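Local coordinates for D-3-phosphoglycerate dehydrogenase-related protein (Vibrio cholerae, PDB 4S1V), which probably catalyses the NAD-dependent oxidation of a D-2-hydroxyacid such as 3-phosphoglycerate, as expected of a D-isomer-specific 2-hydroxyacid dehydrogenase, at residues A247-M252 with L278-V283; E198-A203 with L226-D231; L113-S118 with R143-R148; L53-T58 with L289-K294; G78-H83 with V96-G101. One frame throughout, in Å; residues are numbered along the deposited sequence. Where two conformers were deposited one is given.

Interaction 1. Residues A247-M252 with L278-V283; sequences ALYSVM and LSLPNV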
# COMPACT_ATOMS: atom_id res chain seq x y z
N ALA C 247 2.53 -1.57 26.83
CA ALA C 247 2.02 -2.93 26.64
C ALA C 247 1.15 -3.06 25.40
O ALA C 247 1.26 -4.06 24.67
CB ALA C 247 1.28 -3.40 27.88
N LEU C 248 0.29 -2.07 25.15
CA LEU C 248 -0.57 -2.12 23.97
C LEU C 248 0.23 -2.14 22.67
O LEU C 248 -0.03 -2.98 21.78
CB LEU C 248 -1.57 -0.95 23.92
CG LEU C 248 -2.58 -1.02 22.75
CD1 LEU C 248 -3.46 -2.27 22.78
CD2 LEU C 248 -3.45 0.23 22.68
N TYR C 249 1.21 -1.24 22.56
CA TYR C 249 2.04 -1.21 21.35
C TYR C 249 2.76 -2.54 21.15
O TYR C 249 2.73 -3.12 20.07
CB TYR C 249 3.06 -0.06 21.33
CG TYR C 249 4.02 -0.26 20.17
CD1 TYR C 249 3.64 0.06 18.87
CD2 TYR C 249 5.26 -0.88 20.36
CE1 TYR C 249 4.49 -0.16 17.80
CE2 TYR C 249 6.11 -1.13 19.29
CZ TYR C 249 5.72 -0.77 18.01
OH TYR C 249 6.53 -0.99 16.94
N SER C 250 3.42 -3.02 22.20
CA SER C 250 4.20 -4.25 22.12
C SER C 250 3.34 -5.41 21.61
O SER C 250 3.77 -6.16 20.73
CB SER C 250 4.81 -4.58 23.48
OG SER C 250 5.65 -5.73 23.39
N VAL C 251 2.11 -5.51 22.12
CA VAL C 251 1.19 -6.61 21.78
C VAL C 251 0.60 -6.50 20.37
O VAL C 251 0.57 -7.48 19.63
CB VAL C 251 0.06 -6.74 22.83
CG1 VAL C 251 -1.03 -7.69 22.37
CG2 VAL C 251 0.61 -7.21 24.17
N MET C 252 0.18 -5.30 19.99
CA MET C 252 -0.36 -5.09 18.65
C MET C 252 0.69 -5.29 17.55
O MET C 252 0.39 -5.88 16.50
CB MET C 252 -1.02 -3.71 18.54
CG MET C 252 -2.25 -3.55 19.42
SD MET C 252 -3.49 -4.82 19.12
CE MET C 252 -3.90 -5.27 20.79
N LEU C 278 1.05 4.98 16.40
CA LEU C 278 0.74 5.61 15.12
C LEU C 278 1.38 4.93 13.90
O LEU C 278 1.08 5.28 12.76
CB LEU C 278 1.12 7.10 15.15
CG LEU C 278 0.11 8.00 15.87
CD1 LEU C 278 0.66 9.39 16.15
CD2 LEU C 278 -1.18 8.09 15.08
N SER C 279 2.24 3.95 14.14
CA SER C 279 2.91 3.24 13.05
C SER C 279 2.42 1.80 12.83
O SER C 279 3.11 1.02 12.19
CB SER C 279 4.43 3.23 13.27
OG SER C 279 4.92 4.56 13.32
N LEU C 280 1.25 1.46 13.35
CA LEU C 280 0.71 0.11 13.16
C LEU C 280 -0.57 0.12 12.34
O LEU C 280 -1.53 0.80 12.71
CB LEU C 280 0.47 -0.59 14.51
CG LEU C 280 1.67 -0.88 15.41
CD1 LEU C 280 1.19 -1.53 16.70
CD2 LEU C 280 2.69 -1.78 14.73
N PRO C 281 -0.59 -0.61 11.21
CA PRO C 281 -1.83 -0.70 10.42
C PRO C 281 -3.01 -1.29 11.19
O PRO C 281 -4.15 -0.96 10.88
CB PRO C 281 -1.44 -1.61 9.25
CG PRO C 281 -0.22 -2.35 9.71
CD PRO C 281 0.51 -1.38 10.59
N ASN C 282 -2.72 -2.14 12.18
CA ASN C 282 -3.79 -2.79 12.96
C ASN C 282 -4.30 -2.01 14.18
O ASN C 282 -5.10 -2.54 14.97
CB ASN C 282 -3.38 -4.23 13.35
CG ASN C 282 -2.16 -4.28 14.27
OD1 ASN C 282 -1.34 -3.37 14.29
ND2 ASN C 282 -2.04 -5.36 15.03
N VAL C 283 -3.86 -0.77 14.34
CA VAL C 283 -4.39 0.11 15.39
C VAL C 283 -5.01 1.35 14.76
O VAL C 283 -4.34 2.11 14.05
CB VAL C 283 -3.31 0.52 16.42
CG1 VAL C 283 -3.88 1.49 17.46
CG2 VAL C 283 -2.73 -0.70 17.11
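The ring of Tyr249 meets Leu280 obliquely at its CD1-CE1 side, while Phe31 of the second subunit sets its own ring nearly parallel to that of Tyr249; the other flat group, the Asn282 amide, holds its partner Met252 O close to its plane. The contact belongs to the Rossmann-type nucleotide-binding domain, where helix 247-254 packs against the loop that turns into the outermost strand, 283-285. Leu280 supplies the central wedge. Its CD1 is 3.6 Å from Tyr249 CD1 and equally 3.6 Å from Met252 CB, so one methyl fills the groove between residues three apart on the helix. Its CG adds a second touch, 3.8 Å from Tyr249 CE1, and the two side chains cross at about a right angle. Tyr249 OH is hydrogen-bonded to Val30 O of the second subunit, so the same side chain serves both this contact and the subunit interface. Farther along the helix, Met252 CG lies 3.7 Å from Val283 CG2, and Ala260 of the neighbouring strand touches both side chains. The type I turn from Leu280 to Val283 presents Asn282 to the helix, and its amide nitrogen also donates to Arg258 O, tying the helix to the loop that enters strand 259-262. The bond across the contact runs from Asn282 ND2 to Met252 O, 2.9 Å long and nearly straight at 167°, with the nitrogen lying above the carbonyl plane.

Interaction 2. Residues E198-A203 with L226-D231; sequences EFFAKA and LAMKPD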
# COMPACT_ATOMS: atom_id res chain seq x y z
N GLU C 198 -11.72 -14.22 32.94
CA GLU C 198 -12.82 -14.58 32.04
C GLU C 198 -13.17 -13.44 31.07
O GLU C 198 -13.47 -13.68 29.90
CB GLU C 198 -14.06 -15.01 32.84
CG GLU C 198 -15.35 -15.02 32.03
CD GLU C 198 -16.54 -15.59 32.78
OE1 GLU C 198 -16.55 -16.81 33.06
OE2 GLU C 198 -17.48 -14.83 33.07
N PHE C 199 -13.13 -12.21 31.56
CA PHE C 199 -13.48 -11.03 30.77
C PHE C 199 -12.56 -10.88 29.57
O PHE C 199 -13.03 -10.74 28.45
CB PHE C 199 -13.48 -9.77 31.66
CG PHE C 199 -13.82 -8.49 30.93
CD1 PHE C 199 -15.10 -8.28 30.42
CD2 PHE C 199 -12.87 -7.49 30.79
CE1 PHE C 199 -15.41 -7.09 29.77
CE2 PHE C 199 -13.17 -6.30 30.14
CZ PHE C 199 -14.44 -6.10 29.62
N PHE C 200 -11.25 -10.94 29.79
CA PHE C 200 -10.29 -10.83 28.68
C PHE C 200 -10.30 -12.04 27.74
O PHE C 200 -10.08 -11.88 26.54
CB PHE C 200 -8.88 -10.52 29.18
CG PHE C 200 -8.67 -9.07 29.49
CD1 PHE C 200 -9.09 -8.54 30.70
CD2 PHE C 200 -8.08 -8.22 28.56
CE1 PHE C 200 -8.93 -7.19 30.98
CE2 PHE C 200 -7.90 -6.88 28.83
CZ PHE C 200 -8.33 -6.36 30.05
N ALA C 201 -10.58 -13.22 28.29
CA ALA C 201 -10.63 -14.44 27.48
C ALA C 201 -11.82 -14.47 26.52
O ALA C 201 -11.69 -14.94 25.39
CB ALA C 201 -10.63 -15.67 28.38
N LYS C 202 -12.97 -13.96 26.96
CA LYS C 202 -14.24 -14.13 26.24
C LYS C 202 -14.67 -12.96 25.36
O LYS C 202 -15.49 -13.13 24.46
CB LYS C 202 -15.36 -14.50 27.22
CG LYS C 202 -15.13 -15.82 27.95
CD LYS C 202 -16.35 -16.25 28.76
CE LYS C 202 -16.10 -17.60 29.41
NZ LYS C 202 -17.36 -18.28 29.83
N ALA C 203 -14.13 -11.77 25.60
CA ALA C 203 -14.58 -10.60 24.84
C ALA C 203 -14.04 -10.64 23.42
O ALA C 203 -12.86 -10.88 23.22
CB ALA C 203 -14.17 -9.31 25.54
N LEU C 226 -2.54 -10.20 26.46
CA LEU C 226 -2.08 -11.45 25.84
C LEU C 226 -3.07 -12.60 25.98
O LEU C 226 -3.04 -13.55 25.20
CB LEU C 226 -0.71 -11.86 26.39
CG LEU C 226 0.48 -10.98 25.96
CD1 LEU C 226 1.65 -11.16 26.91
CD2 LEU C 226 0.87 -11.26 24.52
N ALA C 227 -3.96 -12.49 26.97
CA ALA C 227 -5.00 -13.48 27.20
C ALA C 227 -6.22 -13.28 26.30
O ALA C 227 -7.19 -14.03 26.40
CB ALA C 227 -5.42 -13.48 28.67
N MET C 228 -6.16 -12.29 25.41
CA MET C 228 -7.30 -11.98 24.54
C MET C 228 -7.31 -12.89 23.31
O MET C 228 -6.29 -13.47 22.95
CB MET C 228 -7.29 -10.50 24.12
CG MET C 228 -7.72 -9.54 25.24
SD MET C 228 -7.64 -7.78 24.84
CE MET C 228 -9.03 -7.63 23.73
N LYS C 229 -8.48 -13.00 22.67
CA LYS C 229 -8.60 -13.75 21.41
C LYS C 229 -7.67 -13.21 20.31
O LYS C 229 -7.43 -12.00 20.24
CB LYS C 229 -10.06 -13.73 20.93
CG LYS C 229 -11.00 -14.58 21.76
CD LYS C 229 -12.42 -14.45 21.23
CE LYS C 229 -13.41 -15.26 22.04
NZ LYS C 229 -14.81 -14.99 21.61
N PRO C 230 -7.14 -14.10 19.45
CA PRO C 230 -6.19 -13.68 18.40
C PRO C 230 -6.77 -12.79 17.29
O PRO C 230 -6.01 -12.22 16.50
CB PRO C 230 -5.69 -15.01 17.82
CG PRO C 230 -6.77 -16.00 18.16
CD PRO C 230 -7.33 -15.57 19.48
N ASP C 231 -8.10 -12.69 17.23
CA ASP C 231 -8.79 -11.80 16.29
C ASP C 231 -9.65 -10.77 17.04
O ASP C 231 -10.63 -10.26 16.49
CB ASP C 231 -9.65 -12.60 15.30
CG ASP C 231 -10.76 -13.40 15.99
OD1 ASP C 231 -10.76 -13.50 17.24
OD2 ASP C 231 -11.62 -13.95 15.28
O HOH W 1 -10.54 -11.33 23.87
O HOH W 2 -16.82 -15.31 23.42
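The C-terminal end of helix 196-202, which leads into strand 205-208 of the Rossmann-type domain, rests on the loop that joins helix 222-226 to strand 233-236; Phe200 and Met228 meet on the inner side and Lys229 lies along the outer one. Met228 CG touches Phe200 CD2 at 3.6 Å, at the edge of the ring and near its plane. The sulfur follows: Met228 SD is 5.0 Å from the centroid of the Phe200 ring and 76° off the ring normal, a Met-aromatic contact made at the edge. Leu206 of strand 205-208 touches both side chains from the sheet. The backbones also come close, Met228 CA pointing its hydrogen at Phe200 O over 3.4 Å with an angle of 163° at the hydrogen. One water binds the helix end to the loop, donating to Phe200 O and Ala203 O and accepting from Lys229 N, the last at 2.9 Å. The Lys229 chain is extended beyond CG, and its CG passes 3.7 Å from Ala201 O. Its ammonium group makes a weak 3.5 Å bond from Lys229 NZ to Lys202 O. A second water joins the same pair, 2.7 Å from Lys229 NZ, while Asp204 supplies the salt bridge that is the lysine's strongest partner. Carbonyl oxygens at the last turn of a helix lack the amide donors of a following turn; here waters and a lysine take that place, and the positive charge probably suits the negative end of the helix dipole.

Interaction 3. Residues L113-S118 with R143-R148; sequences LILAAS and RTLSGR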
# COMPACT_ATOMS: atom_id res chain seq x y z
N LEU C 113 -15.55 4.48 16.28
CA LEU C 113 -14.22 3.86 16.24
C LEU C 113 -14.36 2.36 16.09
O LEU C 113 -13.65 1.73 15.30
CB LEU C 113 -13.43 4.18 17.52
CG LEU C 113 -13.03 5.61 17.90
CD1 LEU C 113 -11.76 5.59 18.75
CD2 LEU C 113 -12.81 6.50 16.69
N ILE C 114 -15.28 1.79 16.86
CA ILE C 114 -15.50 0.34 16.85
C ILE C 114 -15.92 -0.13 15.45
O ILE C 114 -15.38 -1.11 14.94
CB ILE C 114 -16.52 -0.07 17.94
CG1 ILE C 114 -15.86 0.03 19.32
CG2 ILE C 114 -17.06 -1.47 17.71
CD1 ILE C 114 -16.82 0.11 20.49
N LEU C 115 -16.85 0.59 14.84
CA LEU C 115 -17.35 0.25 13.51
C LEU C 115 -16.32 0.50 12.42
O LEU C 115 -16.19 -0.32 11.51
CB LEU C 115 -18.64 1.00 13.21
CG LEU C 115 -19.94 0.49 13.83
CD1 LEU C 115 -21.00 1.58 13.76
CD2 LEU C 115 -20.44 -0.79 13.15
N ALA C 116 -15.59 1.61 12.51
CA ALA C 116 -14.52 1.93 11.55
C ALA C 116 -13.39 0.89 11.58
O ALA C 116 -12.92 0.42 10.54
CB ALA C 116 -13.95 3.32 11.81
N ALA C 117 -12.97 0.53 12.79
CA ALA C 117 -11.93 -0.47 12.99
C ALA C 117 -12.38 -1.83 12.45
O ALA C 117 -11.63 -2.51 11.75
CB ALA C 117 -11.58 -0.56 14.47
N SER C 118 -13.61 -2.20 12.77
CA SER C 118 -14.16 -3.49 12.37
C SER C 118 -14.18 -3.62 10.86
O SER C 118 -13.92 -4.69 10.32
CB SER C 118 -15.57 -3.70 12.92
OG SER C 118 -15.53 -3.83 14.33
N ARG C 143 -15.29 -7.19 9.52
CA ARG C 143 -16.16 -8.12 10.25
C ARG C 143 -17.36 -7.42 10.86
O ARG C 143 -17.25 -6.27 11.32
CB ARG C 143 -15.37 -8.81 11.36
CG ARG C 143 -14.33 -9.81 10.87
CD ARG C 143 -13.29 -10.10 11.94
NE ARG C 143 -13.85 -10.90 13.04
CZ ARG C 143 -13.57 -12.18 13.27
NH1 ARG C 143 -12.73 -12.84 12.49
NH2 ARG C 143 -14.14 -12.79 14.29
N THR C 144 -18.51 -8.10 10.85
CA THR C 144 -19.70 -7.58 11.50
C THR C 144 -19.56 -7.67 13.02
O THR C 144 -18.81 -8.52 13.55
CB THR C 144 -20.99 -8.32 11.06
OG1 THR C 144 -20.82 -9.73 11.26
CG2 THR C 144 -21.30 -8.06 9.61
N LEU C 145 -20.29 -6.81 13.73
CA LEU C 145 -20.32 -6.87 15.18
C LEU C 145 -21.35 -7.88 15.68
O LEU C 145 -21.17 -8.50 16.73
CB LEU C 145 -20.62 -5.49 15.77
CG LEU C 145 -19.59 -4.39 15.51
CD1 LEU C 145 -20.19 -3.05 15.91
CD2 LEU C 145 -18.29 -4.64 16.28
N SER C 146 -22.43 -8.04 14.91
CA SER C 146 -23.53 -8.96 15.20
C SER C 146 -23.00 -10.34 15.54
O SER C 146 -22.26 -10.93 14.75
CB SER C 146 -24.46 -9.05 13.99
OG SER C 146 -25.59 -9.86 14.28
N GLY C 147 -23.36 -10.85 16.72
CA GLY C 147 -22.88 -12.16 17.17
C GLY C 147 -21.64 -12.13 18.05
O GLY C 147 -21.44 -13.01 18.89
N ARG C 148 -20.79 -11.12 17.87
CA ARG C 148 -19.56 -10.98 18.65
C ARG C 148 -19.84 -10.47 20.06
O ARG C 148 -20.70 -9.61 20.25
CB ARG C 148 -18.55 -10.07 17.92
CG ARG C 148 -17.93 -10.68 16.66
CD ARG C 148 -16.89 -9.77 16.02
NE ARG C 148 -15.57 -9.88 16.65
CZ ARG C 148 -14.45 -9.32 16.20
NH1 ARG C 148 -14.44 -8.57 15.10
NH2 ARG C 148 -13.32 -9.50 16.87
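Ile114 O is gripped twice by Ser118, and both residues meet Leu145 across the contact. Ser118 OG donates to Ile114 O over 2.8 Å, and the backbone N of Ser118 reaches the same oxygen from the opposite face of the carbonyl plane. OG stands anti to its own carbonyl carbon (chi1 -68°), a setting that folds it back along helix 104-119. With its proton spent there, Ser118 OG presents itself at 3.5 Å to Leu145 CD2. That methyl also rests 3.7 Å from Ile114 CG2, while Leu145 CD1 meets Leu115 CD2 at 3.6 Å; Leu145 crosses both aliphatic chains at about a right angle, one methyl at Leu115, the other at Ser118, and both near Ile114 CG2. A backbone bond from Arg143 N to Ser118 O, 3.0 Å long, ties the helix to the loop that enters strand 150-153, the first strand of the Rossmann-type domain. The type II turn from Leu145 to Arg148 then carries the chain toward that strand, with Gly147 at positive phi. The third subunit covers the loop, its Glu108 accepting from Leu145 N and Ser146 N. The arginines at the segment's two ends come close, Arg143 NE lying above one face of the Arg148 guanidinium without a bond. Asp231 OD2 forms a salt bridge with Arg143 NH2, and Asp231 O a weak hydrogen bond with Arg148 NH2; the carboxylate beside Arg143 probably eases the closeness of the two cations.

Interaction 4. Residues L53-T58 with L289-K294; sequences LIRERT and LGYVEK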
# COMPACT_ATOMS: atom_id res chain seq x y z
N LEU C 53 -10.07 26.42 30.53
CA LEU C 53 -9.38 25.21 30.14
C LEU C 53 -10.30 24.24 29.41
O LEU C 53 -11.45 24.04 29.82
CB LEU C 53 -8.78 24.51 31.36
CG LEU C 53 -7.84 25.30 32.26
CD1 LEU C 53 -7.28 24.39 33.35
CD2 LEU C 53 -6.72 25.93 31.45
N ILE C 54 -9.76 23.63 28.35
CA ILE C 54 -10.47 22.59 27.63
C ILE C 54 -10.03 21.23 28.15
O ILE C 54 -8.96 20.73 27.81
CB ILE C 54 -10.28 22.69 26.10
CG1 ILE C 54 -10.60 24.12 25.62
CG2 ILE C 54 -11.12 21.63 25.38
CD1 ILE C 54 -10.55 24.31 24.11
N ARG C 55 -10.88 20.64 29.00
CA ARG C 55 -10.60 19.37 29.66
C ARG C 55 -9.14 19.32 30.15
O ARG C 55 -8.69 20.24 30.84
CB ARG C 55 -10.97 18.18 28.77
CG ARG C 55 -12.45 18.11 28.40
CD ARG C 55 -13.35 18.06 29.63
NE ARG C 55 -13.14 16.86 30.42
CZ ARG C 55 -12.73 16.85 31.69
NH1 ARG C 55 -12.49 17.99 32.31
NH2 ARG C 55 -12.55 15.70 32.32
N GLU C 56 -8.39 18.27 29.78
CA GLU C 56 -7.03 18.05 30.30
C GLU C 56 -5.89 18.41 29.33
O GLU C 56 -4.77 17.92 29.50
CB GLU C 56 -6.86 16.59 30.76
CG GLU C 56 -8.04 15.99 31.51
CD GLU C 56 -7.67 14.79 32.36
OE1 GLU C 56 -6.48 14.62 32.71
OE2 GLU C 56 -8.57 14.01 32.70
N ARG C 57 -6.14 19.25 28.33
CA ARG C 57 -5.13 19.55 27.30
C ARG C 57 -3.89 20.29 27.82
O ARG C 57 -2.82 20.22 27.21
CB ARG C 57 -5.76 20.31 26.14
CG ARG C 57 -6.79 19.48 25.39
CD ARG C 57 -7.53 20.30 24.36
NE ARG C 57 -8.63 19.53 23.79
CZ ARG C 57 -9.35 19.91 22.74
NH1 ARG C 57 -9.10 21.06 22.11
NH2 ARG C 57 -10.34 19.13 22.31
N THR C 58 -4.02 20.99 28.95
CA THR C 58 -2.88 21.61 29.62
C THR C 58 -2.89 21.33 31.12
O THR C 58 -3.86 21.62 31.81
CB THR C 58 -2.84 23.13 29.37
OG1 THR C 58 -2.56 23.38 27.98
CG2 THR C 58 -1.76 23.82 30.21
N LEU C 289 -11.02 12.52 20.16
CA LEU C 289 -12.25 13.10 19.62
C LEU C 289 -13.50 12.94 20.49
O LEU C 289 -14.47 13.68 20.31
CB LEU C 289 -12.53 12.53 18.22
CG LEU C 289 -11.50 12.83 17.13
CD1 LEU C 289 -11.86 12.07 15.86
CD2 LEU C 289 -11.43 14.33 16.86
N GLY C 290 -13.49 11.98 21.42
CA GLY C 290 -14.68 11.67 22.23
C GLY C 290 -15.57 12.88 22.50
O GLY C 290 -16.74 12.91 22.08
N TYR C 291 -15.01 13.88 23.16
CA TYR C 291 -15.78 15.05 23.57
C TYR C 291 -15.78 16.20 22.55
O TYR C 291 -16.44 17.22 22.75
CB TYR C 291 -15.32 15.54 24.96
CG TYR C 291 -13.88 16.00 25.05
CD1 TYR C 291 -13.52 17.31 24.70
CD2 TYR C 291 -12.88 15.15 25.51
CE1 TYR C 291 -12.21 17.75 24.77
CE2 TYR C 291 -11.56 15.59 25.61
CZ TYR C 291 -11.24 16.89 25.24
OH TYR C 291 -9.95 17.35 25.33
N VAL C 292 -15.05 16.03 21.46
CA VAL C 292 -14.86 17.08 20.46
C VAL C 292 -16.00 17.01 19.45
O VAL C 292 -15.94 16.25 18.48
CB VAL C 292 -13.47 16.96 19.78
CG1 VAL C 292 -13.22 18.12 18.83
CG2 VAL C 292 -12.38 16.90 20.84
N GLU C 293 -17.03 17.82 19.68
CA GLU C 293 -18.29 17.71 18.95
C GLU C 293 -19.10 19.00 19.17
O GLU C 293 -18.96 19.64 20.22
CB GLU C 293 -19.04 16.47 19.44
CG GLU C 293 -20.33 16.12 18.71
CD GLU C 293 -21.54 16.79 19.33
OE1 GLU C 293 -21.65 16.81 20.58
OE2 GLU C 293 -22.38 17.30 18.57
N LYS C 294 -19.91 19.38 18.19
CA LYS C 294 -20.68 20.64 18.24
C LYS C 294 -21.48 20.83 19.53
O LYS C 294 -21.18 21.73 20.33
CB LYS C 294 -21.59 20.79 17.00
CG LYS C 294 -22.27 22.15 16.85
CD LYS C 294 -21.29 23.23 16.41
CE LYS C 294 -21.98 24.51 15.95
NZ LYS C 294 -22.52 25.32 17.08
O HOH W 3 -8.09 16.22 27.23
O HOH W 4 -9.44 16.47 22.74
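Arg57 runs from its backbone to the phenol of Tyr291 and past it. From CB the chain stays extended to NE, CG lying anti to the carbonyl carbon (chi1 -65°), and CG and CD pass alongside the hydroxyl, with Arg57 CG 3.8 Å from Tyr291 OH. Arg57 NE makes the bond of the contact, donating to Tyr291 OH over 3.0 Å at 157°, with the oxygen near the guanidinium plane. The two side chains meet tip to tip, their flat groups turned 35° against each other. CZ has Ile54 CG2 above one face of the guanidinium, over its centre. Arg57 NH2 ends beside Val292 CG2, which lies at the guanidinium edge and in plane, and is also 3.4 Å from Tyr291 CE1; NH1 donates to Asp8 O. Waters complete the surroundings of the phenol: one, 2.9 Å from Tyr291 OH, accepts from Glu56 N, and another bonds weakly to the same oxygen and to Arg57 NH2. Over one face of the Tyr291 ring lies Arg55 CG, a CH-pi contact 3.7 Å from the centroid in one of the two conformers of Arg55. A type II' turn from Ile54 to Arg57 brings these groups together. The turn follows strand 50-53 of the N-terminal sheet, whereas Tyr291 and Val292 come after strand 283-285 of the Rossmann-type sheet, so the contact joins the two domains. Helix 294-312 lines it, Phe301 touching Ile54, Tyr300 touching Arg55 and Tyr297 touching Val292.

Interaction 5. Residues G78-H83 with V96-G101; sequences GKVSNH and VLEGIG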
# COMPACT_ATOMS: atom_id res chain seq x y z
N GLY C 78 -16.22 20.97 31.95
CA GLY C 78 -16.43 19.69 32.62
C GLY C 78 -15.87 19.76 34.03
O GLY C 78 -15.67 20.86 34.56
N LYS C 79 -15.60 18.61 34.62
CA LYS C 79 -15.12 18.55 35.99
C LYS C 79 -13.59 18.56 36.04
O LYS C 79 -12.94 18.24 35.05
CB LYS C 79 -15.65 17.29 36.70
CG LYS C 79 -17.17 17.23 36.85
CD LYS C 79 -17.62 15.79 37.09
CE LYS C 79 -19.12 15.68 37.29
NZ LYS C 79 -19.56 16.28 38.59
N VAL C 80 -13.04 18.94 37.19
CA VAL C 80 -11.59 18.87 37.43
C VAL C 80 -11.11 17.41 37.42
O VAL C 80 -11.87 16.49 37.72
CB VAL C 80 -11.17 19.57 38.75
CG1 VAL C 80 -11.50 21.06 38.70
CG2 VAL C 80 -11.82 18.91 39.96
N SER C 81 -9.85 17.19 37.05
CA SER C 81 -9.25 15.86 37.15
C SER C 81 -7.73 15.97 37.22
O SER C 81 -7.20 17.02 37.60
CB SER C 81 -9.64 14.95 35.97
OG SER C 81 -9.51 15.60 34.72
N ASN C 82 -7.05 14.90 36.84
CA ASN C 82 -5.61 14.77 37.00
C ASN C 82 -4.71 15.93 36.58
O ASN C 82 -3.58 16.03 37.04
CB ASN C 82 -5.16 13.46 36.33
CG ASN C 82 -5.84 12.23 36.92
OD1 ASN C 82 -5.72 11.96 38.12
ND2 ASN C 82 -6.56 11.50 36.09
N HIS C 83 -5.21 16.81 35.71
CA HIS C 83 -4.40 17.88 35.13
C HIS C 83 -4.34 19.12 36.00
O HIS C 83 -3.61 20.06 35.67
CB HIS C 83 -4.97 18.25 33.77
CG HIS C 83 -6.29 18.96 33.85
ND1 HIS C 83 -7.41 18.33 34.26
CD2 HIS C 83 -6.63 20.29 33.63
CE1 HIS C 83 -8.43 19.22 34.27
NE2 HIS C 83 -7.95 20.42 33.88
N VAL C 96 -10.93 28.06 41.33
CA VAL C 96 -11.22 27.07 40.30
C VAL C 96 -12.71 26.74 40.31
O VAL C 96 -13.24 26.22 41.29
CB VAL C 96 -10.39 25.78 40.49
CG1 VAL C 96 -10.79 24.72 39.47
CG2 VAL C 96 -8.91 26.10 40.37
N LEU C 97 -13.38 27.05 39.21
CA LEU C 97 -14.79 26.69 39.04
C LEU C 97 -14.93 25.60 37.98
O LEU C 97 -14.24 25.62 36.96
CB LEU C 97 -15.63 27.92 38.69
CG LEU C 97 -15.73 29.06 39.72
CD1 LEU C 97 -16.37 30.31 39.12
CD2 LEU C 97 -16.50 28.61 40.95
N GLU C 98 -15.83 24.64 38.22
CA GLU C 98 -16.05 23.57 37.26
C GLU C 98 -17.41 23.60 36.58
O GLU C 98 -18.39 24.08 37.16
CB GLU C 98 -15.72 22.19 37.84
CG GLU C 98 -16.41 21.79 39.13
CD GLU C 98 -16.05 20.37 39.57
OE1 GLU C 98 -15.03 19.82 39.08
OE2 GLU C 98 -16.78 19.79 40.39
N GLY C 99 -17.45 23.10 35.35
CA GLY C 99 -18.67 23.08 34.56
C GLY C 99 -19.35 21.73 34.55
O GLY C 99 -19.30 20.97 35.53
N ILE C 100 -20.00 21.44 33.43
CA ILE C 100 -20.76 20.22 33.26
C ILE C 100 -20.42 19.66 31.88
O ILE C 100 -20.00 20.40 31.00
CB ILE C 100 -22.28 20.46 33.37
CG1 ILE C 100 -22.76 21.47 32.31
CG2 ILE C 100 -22.67 20.90 34.78
CD1 ILE C 100 -24.27 21.59 32.16
N GLY C 101 -20.62 18.36 31.71
CA GLY C 101 -20.30 17.69 30.45
C GLY C 101 -21.27 16.58 30.11
O GLY C 101 -21.94 16.04 30.99
O HOH W 5 -18.52 22.84 31.05
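Val80 N and Glu98 OE1 form the straighter of two direct hydrogen bonds here, 2.9 Å long with an angle of 168° at the hydrogen, the carboxylate oxygen being met nearly along its C-O axis. Glu98 CG sits between the backbone N and the carbonyl carbon (chi1 54°), and the chain beyond it is extended across Lys79, so that Glu98 OE1 also lies 3.3 Å from Lys79 CA and 3.5 Å from Val80 CG2. The Lys79 ammonium group stays apart from the carboxylate, with Lys79 NZ 4.8 Å from Glu98 OE2; the opposite charges may still attract over that gap. The other direct bond joins backbones: Gly99 N donates to Gly78 O over 3.0 Å, more bent at 140° and reaching the oxygen from above the carbonyl plane. Gly78 N is satisfied through a water, which accepts from it at 3.1 Å and donates to Ile100 O. Lys79 O accepts from Arg55 NH1, and Ser81 OG is bonded to Glu56 OE2, so the 78-83 loop is also anchored to the turn after strand 50-53. His83 NE2 is paired with Gln76 OE1. Apolar contact is limited to Val80 CG1 and Val96 CG1, 3.8 Å apart, with Val86 of helix 86-91 touching both side chains. Strand 73-76, this loop, helix 86-91 and the adjacent parallel strand 95-98 make a beta-alpha-beta crossover, typical of the flavodoxin-like 2-1-3-4-5 sheet that forms the N-terminal domain in this family.

In the fold
Interactions 1, 2 and 3 belong to the Rossmann-type domain and interaction 5 to the N-terminal domain, with interaction 4 bridging the two. Interactions 2 and 3 meet through Asp231 OD2 and Arg143 NH2, 2.9 Å apart, their centres about 16 Å from each other; interactions 1 and 2 touch where Val251 packs on Leu226. Interactions 4 and 5 are closest, centres about 11 Å apart, and share Glu56 OE2 and Ser81 OG at 2.7 Å. Interactions 2 and 5, about 35 Å apart between centres, mark distant ends. In this family the active site lies in the cleft between domains, so interaction 4, near the chain's centre, probably borders it. Interactions 3 and 4 both reach the third subunit.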